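Local structure of DNA polymerase sliding clamp C (Sulfolobus tokodaii, 3AIZ) at residues 134-137 against 138-142. The protein forms part of a ring through which DNA passes, a moving platform that tethers the polymerase catalytic subunit and other proteins to DNA during replication. Residues are numbered along the deposited sequence; the frame is centred on the assembly and turned at random.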
ATOM      1  N   ALA C 134      23.455  12.401 -23.614  1.00 39.86           N
ATOM      2  CA  ALA C 134      22.232  11.675 -23.290  1.00 38.53           C
ATOM      3  C   ALA C 134      21.129  12.620 -22.842  1.00 39.29           C
ATOM      4  O   ALA C 134      21.396  13.757 -22.454  1.00 36.33           O
ATOM      5  CB  ALA C 134      22.506  10.639 -22.209  1.00 36.63           C
ATOM      6  N   LEU C 135      19.887  12.147 -22.903  1.00 43.40           N
ATOM      7  CA  LEU C 135      18.756  12.905 -22.383  1.00 38.59           C
ATOM      8  C   LEU C 135      18.906  13.096 -20.882  1.00 38.12           C
ATOM      9  O   LEU C 135      19.132  12.133 -20.146  1.00 34.99           O
ATOM     10  CB  LEU C 135      17.439  12.186 -22.673  1.00 39.33           C
ATOM     11  CG  LEU C 135      16.787  12.424 -24.032  1.00 48.20           C
ATOM     12  CD1 LEU C 135      15.467  11.682 -24.099  1.00 56.75           C
ATOM     13  CD2 LEU C 135      16.577  13.909 -24.269  1.00 45.08           C
ATOM     14  N   THR C 136      18.783  14.339 -20.431  1.00 35.75           N
ATOM     15  CA  THR C 136      18.891  14.637 -19.010  1.00 36.25           C
ATOM     16  C   THR C 136      17.873  13.824 -18.219  1.00 35.02           C
ATOM     17  O   THR C 136      18.173  13.316 -17.142  1.00 34.69           O
ATOM     18  CB  THR C 136      18.690  16.134 -18.728  1.00 35.55           C
ATOM     19  OG1 THR C 136      19.682  16.890 -19.434  1.00 32.20           O
ATOM     20  CG2 THR C 136      18.810  16.415 -17.237  1.00 32.53           C
ATOM     21  N   VAL C 137      16.669  13.696 -18.767  1.00 35.45           N
ATOM     22  CA  VAL C 137      15.623  12.917 -18.118  1.00 37.50           C
ATOM     23  C   VAL C 137      16.028  11.450 -17.999  1.00 36.27           C
ATOM     24  O   VAL C 137      15.910  10.851 -16.931  1.00 39.25           O
ATOM     25  CB  VAL C 137      14.273  13.040 -18.860  1.00 37.88           C
ATOM     26  CG1 VAL C 137      14.464  12.841 -20.356  1.00 44.71           C
ATOM     27  CG2 VAL C 137      13.268  12.048 -18.301  1.00 35.17           C
ATOM     28  N   THR C 138      16.514  10.878 -19.096  1.00 36.10           N
ATOM     29  CA  THR C 138      16.962   9.490 -19.098  1.00 34.82           C
ATOM     30  C   THR C 138      18.106   9.288 -18.112  1.00 35.75           C
ATOM     31  O   THR C 138      18.138   8.303 -17.375  1.00 34.54           O
ATOM     32  CB  THR C 138      17.430   9.050 -20.496  1.00 38.56           C
ATOM     33  OG1 THR C 138      16.371   9.236 -21.443  1.00 44.28           O
ATOM     34  CG2 THR C 138      17.843   7.587 -20.483  1.00 38.02           C
ATOM     35  N   PHE C 139      19.043  10.230 -18.100  1.00 34.60           N
ATOM     36  CA  PHE C 139      20.219  10.126 -17.246  1.00 34.77           C
ATOM     37  C   PHE C 139      19.873  10.289 -15.771  1.00 34.74           C
ATOM     38  O   PHE C 139      20.295   9.488 -14.936  1.00 32.79           O
ATOM     39  CB  PHE C 139      21.279  11.152 -17.654  1.00 34.71           C
ATOM     40  CG  PHE C 139      22.492  11.151 -16.768  1.00 33.25           C
ATOM     41  CD1 PHE C 139      23.419  10.125 -16.841  1.00 31.08           C
ATOM     42  CD2 PHE C 139      22.705  12.176 -15.860  1.00 33.40           C
ATOM     43  CE1 PHE C 139      24.534  10.120 -16.025  1.00 29.98           C
ATOM     44  CE2 PHE C 139      23.820  12.177 -15.043  1.00 31.27           C
ATOM     45  CZ  PHE C 139      24.735  11.148 -15.125  1.00 29.11           C
ATOM     46  N   THR C 140      19.107  11.328 -15.454  1.00 34.50           N
ATOM     47  CA  THR C 140      18.726  11.600 -14.072  1.00 35.27           C
ATOM     48  C   THR C 140      17.913  10.453 -13.471  1.00 38.99           C
ATOM     49  O   THR C 140      18.134  10.068 -12.323  1.00 38.31           O
ATOM     50  CB  THR C 140      17.955  12.929 -13.938  1.00 36.11           C
ATOM     51  OG1 THR C 140      16.851  12.944 -14.850  1.00 36.75           O
ATOM     52  CG2 THR C 140      18.871  14.106 -14.238  1.00 31.91           C
ATOM     53  N   ASP C 141      16.979   9.909 -14.249  1.00 36.09           N
ATOM     54  CA  ASP C 141      16.221   8.737 -13.821  1.00 36.68           C
ATOM     55  C   ASP C 141      17.164   7.648 -13.325  1.00 38.12           C
ATOM     56  O   ASP C 141      17.011   7.135 -12.217  1.00 43.33           O
ATOM     57  CB  ASP C 141      15.367   8.191 -14.969  1.00 39.92           C
ATOM     58  CG  ASP C 141      14.079   8.970 -15.167  1.00 44.65           C
ATOM     59  OD1 ASP C 141      13.636   9.646 -14.214  1.00 46.10           O
ATOM     60  OD2 ASP C 141      13.502   8.894 -16.273  1.00 43.89           O
ATOM     61  N   ILE C 142      18.142   7.303 -14.155  1.00 37.73           N
ATOM     62  CA  ILE C 142      19.127   6.287 -13.807  1.00 37.53           C
ATOM     63  C   ILE C 142      19.908   6.687 -12.560  1.00 37.08           C
ATOM     64  O   ILE C 142      20.228   5.849 -11.720  1.00 37.76           O
ATOM     65  CB  ILE C 142      20.100   6.038 -14.973  1.00 37.83           C
ATOM     66  CG1 ILE C 142      19.340   5.477 -16.178  1.00 34.94           C
ATOM     67  CG2 ILE C 142      21.219   5.096 -14.551  1.00 35.05           C
ATOM     68  CD1 ILE C 142      20.218   5.177 -17.369  1.00 41.33           C
TER
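The backbone O of Thr136 accepts two hydrogen bonds from Thr140. Thr140 N lies 2.8 Å from Thr136 O, with an N-H...O angle of 166°; Thr140 OG1 comes within 2.7 Å of the same oxygen from the opposite face of the carbonyl plane. Thr140 can do this because its hydroxyl sits between its own backbone N and carbonyl carbon (chi1 53°), and threonine suits this buried place because the hydroxyl is satisfied by the helix itself. Its other branch is apolar, and CG2 meets CG2 of Thr136 at 3.8 Å, the two side chains running at a slant to each other. The hydroxyl of Thr136 is engaged elsewhere, hydrogen-bonded to Ser212.

The bonds on either side in the sequence continue the same i to i+4 ladder: Leu135 O accepts from Phe139 N at 2.8 Å, and Val137 O from Asp141 N at 3.0 Å. On the outer side, CB of Leu135 packs against OG1 of Thr138 at 3.4 Å. The side chains of Val137 and Asp141, one turn apart, run alongside each other in the same direction, Val137 CG2 3.8 Å from Asp141 OD2. The aspartate belongs at this exposed site because its OD1 forms a salt bridge with Arg209, which also touches Val137 and Thr140. Phe139 instead sends its ring away from these neighbours, CG anti to the backbone N (chi1 177°), and buries it against Val215, Ile217, Leu227 and Tyr229.

Here strand 130-135 passes directly into helix 136-149, with Leu135 at the N-cap position and one helix face laid on strands 214-220 and 223-231. This strand-to-helix junction, with its helix packed on an antiparallel sheet, is characteristic of the PCNA fold, whose helices line the inside of the ring around DNA.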